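Local coordinates for putative GH105 family protein (Salmonella enterica subsp. enterica serovar Paratyphi A, PDB 3QWT), which is of unknown function but probably hydrolyses unsaturated glycosides, as a possible family GH105 member with an alpha/alpha toroid fold, at residues A[292-297]-A[336-341]; A[279-284]-A[322-327]. One frame throughout, in Å; residues are numbered along the deposited sequence.

Interaction 1. Residues A[292-297]-A[336-341]; sequences LEASAT and GELLQT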
loop_
_atom_site.group_PDB
_atom_site.type_symbol
_atom_site.label_atom_id
_atom_site.label_comp_id
_atom_site.label_asym_id
_atom_site.label_seq_id
_atom_site.Cartn_x
_atom_site.Cartn_y
_atom_site.Cartn_z
ATOM N N LEU A 292 -52.266 -3.360 20.283
ATOM C CA LEU A 292 -50.923 -2.821 20.336
ATOM C C LEU A 292 -49.967 -3.951 20.721
ATOM O O LEU A 292 -50.358 -4.883 21.416
ATOM C CB LEU A 292 -50.871 -1.696 21.366
ATOM C CG LEU A 292 -51.830 -0.550 21.058
ATOM C CD1 LEU A 292 -51.921 0.385 22.233
ATOM C CD2 LEU A 292 -51.371 0.190 19.813
ATOM N N GLU A 293 -48.722 -3.887 20.260
ATOM C CA GLU A 293 -47.776 -4.936 20.589
ATOM C C GLU A 293 -46.452 -4.343 21.071
ATOM O O GLU A 293 -45.748 -3.627 20.341
ATOM C CB GLU A 293 -47.600 -5.882 19.400
ATOM C CG GLU A 293 -47.097 -7.272 19.758
ATOM C CD GLU A 293 -45.612 -7.290 20.096
ATOM O OE1 GLU A 293 -45.214 -7.973 21.057
ATOM O OE2 GLU A 293 -44.839 -6.623 19.393
ATOM N N ALA A 294 -46.131 -4.657 22.318
ATOM C CA ALA A 294 -45.001 -4.078 23.029
ATOM C C ALA A 294 -43.600 -4.471 22.523
ATOM O O ALA A 294 -42.675 -3.659 22.554
ATOM C CB ALA A 294 -45.129 -4.382 24.519
ATOM N N SER A 295 -43.428 -5.702 22.066
ATOM C CA SER A 295 -42.083 -6.145 21.729
ATOM C C SER A 295 -41.632 -5.518 20.412
ATOM O O SER A 295 -40.491 -5.066 20.287
ATOM C CB SER A 295 -41.976 -7.672 21.695
ATOM O OG SER A 295 -42.749 -8.245 20.654
ATOM N N ALA A 296 -42.529 -5.494 19.432
ATOM C CA ALA A 296 -42.276 -4.771 18.185
ATOM C C ALA A 296 -41.976 -3.317 18.522
ATOM O O ALA A 296 -40.971 -2.758 18.080
ATOM C CB ALA A 296 -43.484 -4.866 17.252
ATOM N N THR A 297 -42.861 -2.714 19.319
ATOM C CA THR A 297 -42.675 -1.343 19.797
ATOM C C THR A 297 -41.265 -1.137 20.382
ATOM O O THR A 297 -40.626 -0.118 20.128
ATOM C CB THR A 297 -43.765 -0.947 20.844
ATOM O OG1 THR A 297 -45.070 -1.073 20.264
ATOM C CG2 THR A 297 -43.575 0.487 21.298
ATOM N N GLY A 336 -41.788 -7.219 36.367
ATOM C CA GLY A 336 -40.769 -6.967 35.360
ATOM C C GLY A 336 -41.083 -7.537 33.984
ATOM O O GLY A 336 -40.226 -7.560 33.113
ATOM N N GLU A 337 -42.318 -7.989 33.800
ATOM C CA GLU A 337 -42.748 -8.646 32.574
ATOM C C GLU A 337 -43.241 -7.608 31.600
ATOM O O GLU A 337 -44.065 -6.765 31.955
ATOM C CB GLU A 337 -43.884 -9.625 32.887
ATOM C CG GLU A 337 -44.663 -10.143 31.679
ATOM C CD GLU A 337 -45.800 -11.084 32.080
ATOM O OE1 GLU A 337 -46.170 -11.085 33.275
ATOM O OE2 GLU A 337 -46.319 -11.822 31.210
ATOM N N LEU A 338 -42.733 -7.652 30.373
ATOM C CA LEU A 338 -43.187 -6.719 29.354
ATOM C C LEU A 338 -44.584 -7.134 28.943
ATOM O O LEU A 338 -44.762 -8.193 28.351
ATOM C CB LEU A 338 -42.244 -6.707 28.145
ATOM C CG LEU A 338 -42.582 -5.628 27.110
ATOM C CD1 LEU A 338 -42.541 -4.262 27.753
ATOM C CD2 LEU A 338 -41.643 -5.676 25.895
ATOM N N LEU A 339 -45.573 -6.299 29.256
ATOM C CA LEU A 339 -46.973 -6.721 29.164
ATOM C C LEU A 339 -47.471 -7.228 27.800
ATOM O O LEU A 339 -47.669 -8.432 27.626
ATOM C CB LEU A 339 -47.916 -5.660 29.752
ATOM C CG LEU A 339 -47.803 -5.570 31.277
ATOM C CD1 LEU A 339 -48.698 -4.471 31.853
ATOM C CD2 LEU A 339 -48.101 -6.929 31.916
ATOM N N GLN A 340 -47.682 -6.336 26.843
ATOM C CA GLN A 340 -48.321 -6.733 25.587
ATOM C C GLN A 340 -47.396 -7.433 24.574
ATOM O O GLN A 340 -47.271 -6.994 23.430
ATOM C CB GLN A 340 -48.955 -5.514 24.929
ATOM C CG GLN A 340 -50.133 -4.970 25.670
ATOM C CD GLN A 340 -51.433 -5.573 25.185
ATOM O OE1 GLN A 340 -51.850 -5.352 24.047
ATOM N NE2 GLN A 340 -52.080 -6.344 26.046
ATOM N N THR A 341 -46.759 -8.521 24.986
ATOM C CA THR A 341 -45.938 -9.311 24.079
ATOM C C THR A 341 -46.768 -10.397 23.373
ATOM O O THR A 341 -47.529 -11.113 24.018
ATOM C CB THR A 341 -44.788 -9.994 24.846
ATOM O OG1 THR A 341 -44.010 -9.008 25.540
ATOM C CG2 THR A 341 -43.910 -10.809 23.894
#
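Leu-292 lies against Gln-340 where the N-terminus of helix 294-309 meets a loop of the alpha/alpha toroid. The loop joins helix 318-330 to helix 351-355. Here it makes an inverse gamma turn centred on Gln-340, and Thr-341 N bonds to Leu-339 O. The carbonyl O of Leu-292 sits 3.8 Å from CB of Gln-340.

Glu-293 is the N-cap of the helix. Its CG stands anti to the backbone N (chi1 -157°), and the bend at chi2 brings CD round. The carboxylate oxygens meet amides of the first turn. OE2 takes Ala-296 N on its syn lone pair at 2.6 Å, in a nearly straight bond. OE1 accepts from both Ser-295 N and Ser-295 OG. The amide comes from above the carboxylate plane, whereas the hydroxyl arrives on the syn side, close to that plane. OE1 also accepts from Ser-342 N, just past the loop segment, and lies 3.4 Å from CA of Thr-341. The cap therefore ties the loop to the helix start. A long, weak ion pair with Arg-232 and the N-H donors would be expected to favour the ionised form of this buried carboxylate.

Ala-294 makes a direct backbone bond to the loop. Its N donates to the carbonyl O of Gln-340 at 2.8 Å, from above the carbonyl plane. Its CB points at the loop and rests on CG of Leu-338 at 3.8 Å, with both methyls of that leucine close by. Helix 363-377 packs on Leu-338 through Ala-369.

Ser-295 adds a looser apolar touch. Its CB is 4.3 Å from CG2 of Thr-341, and its OG is also bonded to Arg-232 NH2. Thr-297 OG1 donates to Glu-293 O at 2.6 Å, and that oxygen also accepts from Thr-297 N.

Interaction 2. Residues A[279-284]-A[322-327]; sequences GLWHTL and EKAIRG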
loop_
_atom_site.group_PDB
_atom_site.type_symbol
_atom_site.label_atom_id
_atom_site.label_comp_id
_atom_site.label_asym_id
_atom_site.label_seq_id
_atom_site.Cartn_x
_atom_site.Cartn_y
_atom_site.Cartn_z
ATOM N N GLY A 279 -47.753 5.691 22.261
ATOM C CA GLY A 279 -46.342 5.535 21.975
ATOM C C GLY A 279 -46.036 4.130 21.497
ATOM O O GLY A 279 -44.900 3.821 21.135
ATOM N N LEU A 280 -47.060 3.280 21.500
ATOM C CA LEU A 280 -46.940 1.917 21.003
ATOM C C LEU A 280 -47.419 1.813 19.560
ATOM O O LEU A 280 -48.020 2.747 19.037
ATOM C CB LEU A 280 -47.722 0.950 21.885
ATOM C CG LEU A 280 -46.897 0.261 22.982
ATOM C CD1 LEU A 280 -46.508 1.217 24.115
ATOM C CD2 LEU A 280 -47.656 -0.930 23.522
ATOM N N TRP A 281 -47.141 0.676 18.925
ATOM C CA TRP A 281 -47.577 0.434 17.551
ATOM C C TRP A 281 -48.501 -0.762 17.469
ATOM O O TRP A 281 -48.337 -1.717 18.229
ATOM C CB TRP A 281 -46.379 0.161 16.639
ATOM C CG TRP A 281 -45.697 1.362 16.167
ATOM C CD1 TRP A 281 -45.925 2.037 14.997
ATOM C CD2 TRP A 281 -44.643 2.050 16.833
ATOM N NE1 TRP A 281 -45.068 3.103 14.895
ATOM C CE2 TRP A 281 -44.269 3.136 16.009
ATOM C CE3 TRP A 281 -43.972 1.852 18.045
ATOM C CZ2 TRP A 281 -43.251 4.022 16.361
ATOM C CZ3 TRP A 281 -42.964 2.731 18.395
ATOM C CH2 TRP A 281 -42.614 3.805 17.557
ATOM N N HIS A 282 -49.443 -0.717 16.524
ATOM C CA HIS A 282 -50.381 -1.818 16.296
ATOM C C HIS A 282 -49.715 -3.053 15.657
ATOM O O HIS A 282 -48.830 -2.929 14.799
ATOM C CB HIS A 282 -51.559 -1.341 15.448
ATOM C CG HIS A 282 -52.324 -0.210 16.060
ATOM N ND1 HIS A 282 -53.326 -0.404 16.992
ATOM C CD2 HIS A 282 -52.246 1.129 15.870
ATOM C CE1 HIS A 282 -53.828 0.764 17.346
ATOM N NE2 HIS A 282 -53.195 1.711 16.676
ATOM N N THR A 283 -50.148 -4.239 16.083
ATOM C CA THR A 283 -49.516 -5.491 15.669
ATOM C C THR A 283 -49.655 -5.700 14.164
ATOM O O THR A 283 -48.787 -6.304 13.521
ATOM C CB THR A 283 -50.051 -6.702 16.462
ATOM O OG1 THR A 283 -49.150 -7.802 16.314
ATOM C CG2 THR A 283 -51.439 -7.110 15.981
ATOM N N LEU A 284 -50.751 -5.203 13.600
ATOM C CA LEU A 284 -50.778 -4.909 12.175
ATOM C C LEU A 284 -50.677 -3.406 12.092
ATOM O O LEU A 284 -51.616 -2.696 12.472
ATOM C CB LEU A 284 -52.053 -5.393 11.512
ATOM C CG LEU A 284 -52.062 -6.717 10.751
ATOM C CD1 LEU A 284 -50.709 -7.396 10.750
ATOM C CD2 LEU A 284 -53.147 -7.634 11.300
ATOM N N GLU A 322 -38.929 8.778 22.056
ATOM C CA GLU A 322 -39.266 9.204 23.415
ATOM C C GLU A 322 -40.662 8.771 23.851
ATOM O O GLU A 322 -40.848 8.307 24.979
ATOM C CB GLU A 322 -39.129 10.722 23.540
ATOM C CG GLU A 322 -39.611 11.288 24.860
ATOM C CD GLU A 322 -38.686 10.963 26.016
ATOM O OE1 GLU A 322 -37.516 10.595 25.750
ATOM O OE2 GLU A 322 -39.134 11.082 27.186
ATOM N N LYS A 323 -41.643 8.928 22.968
ATOM C CA LYS A 323 -42.990 8.450 23.265
ATOM C C LYS A 323 -42.981 6.936 23.454
ATOM O O LYS A 323 -43.493 6.431 24.449
ATOM C CB LYS A 323 -43.976 8.840 22.170
ATOM C CG LYS A 323 -44.045 10.328 21.939
ATOM C CD LYS A 323 -45.176 10.701 21.002
ATOM C CE LYS A 323 -45.179 12.207 20.752
ATOM N NZ LYS A 323 -46.201 12.604 19.746
ATOM N N ALA A 324 -42.395 6.211 22.503
ATOM C CA ALA A 324 -42.363 4.756 22.603
ATOM C C ALA A 324 -41.703 4.299 23.900
ATOM O O ALA A 324 -42.142 3.338 24.516
ATOM C CB ALA A 324 -41.662 4.134 21.392
ATOM N N ILE A 325 -40.639 4.979 24.304
ATOM C CA ILE A 325 -39.916 4.599 25.513
ATOM C C ILE A 325 -40.781 4.800 26.764
ATOM O O ILE A 325 -40.782 3.971 27.674
ATOM C CB ILE A 325 -38.582 5.365 25.654
ATOM C CG1 ILE A 325 -37.533 4.842 24.649
ATOM C CG2 ILE A 325 -38.053 5.236 27.064
ATOM C CD1 ILE A 325 -37.114 3.381 24.869
ATOM N N ARG A 326 -41.518 5.904 26.805
ATOM C CA ARG A 326 -42.440 6.150 27.906
ATOM C C ARG A 326 -43.496 5.050 27.936
ATOM O O ARG A 326 -43.765 4.458 28.982
ATOM C CB ARG A 326 -43.083 7.539 27.779
ATOM C CG ARG A 326 -42.179 8.671 28.250
ATOM C CD ARG A 326 -42.634 10.027 27.738
ATOM N NE ARG A 326 -41.608 11.037 27.972
ATOM C CZ ARG A 326 -41.775 12.123 28.720
ATOM N NH1 ARG A 326 -42.945 12.368 29.297
ATOM N NH2 ARG A 326 -40.774 12.977 28.878
ATOM N N GLY A 327 -44.070 4.766 26.770
ATOM C CA GLY A 327 -44.994 3.659 26.613
ATOM C C GLY A 327 -44.441 2.324 27.091
ATOM O O GLY A 327 -45.143 1.571 27.778
#
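The backbone of Gly-279 lies against the helix at Ala-324, with their CA atoms 4.1 Å apart, and runs on through Leu-280 and Trp-281 in an extended conformation. This loop connects helices 255-272 and 294-309 of the toroid, and the helix it meets is 318-330.

Gly-279 has a positive phi (85°) and nothing beyond CA on the side facing the helix. A CB there would clash with Lys-323 O. The bare CA comes within 3.9 Å of that oxygen. The carbonyl O of Gly-279 points to the helix and lies 3.1 Å from CA of Ala-324, a CA-H...O contact. The same oxygen accepts a hydrogen bond from Gln-275 NE2.

The methyl of Ala-324 sits against both this carbonyl O and the indole of Trp-281. It meets the edge of the ring, near the ring plane, 3.6 Å from CZ3, and CH2 is the next ring atom. Trp-281 CG is anti to the carbonyl carbon, beside the backbone N (chi1 -82°). NE1 donates to Leu-271 O in the preceding helix, which fixes the indole. Phe-300 of helix 294-309 meets it edge-to-face.

Leu-280 reaches the helix one turn further on. Leu-280 CD1 lies 3.8 Å from Gly-327 C, with Gly-327 CA equally near. This glycine leaves room for the methyl, since a CB would collide with CD1. Lys-323 touches CA of Gly-279 with its CB at 4.1 Å, and its extended chain leads away from the loop.

The contact rests on Gly-279 backbone against the helix, a leucine methyl on Gly-327 and an indole edge on the Ala-324 methyl. A glycine on each side allows the approach. The CA-H...O contact is its polar element, and the carbonyl and the indole N-H have their conventional hydrogen bonds with Gln-275 and Leu-271.

The centres of interactions 1 and 2 are about 9 Å apart, on the same side of the chain's centre. Their segments alternate along the chain. Interaction 1 joins the start of helix 294-309 to the loop after helix 318-330. Interaction 2 joins the loop before helix 294-309 to helix 318-330 itself. They also touch. Glu-293 N is 3.0 Å from Trp-281 O, and Thr-297 OG1 is 3.0 Å from Trp-281 N, both probable hydrogen bonds. Segment 279-284 thus runs beside the helix start of interaction 1. Leu-292 CD2 packs on His-282 ND1 at 3.5 Å. Thr-297 also touches Ala-324, which joins the two contacts.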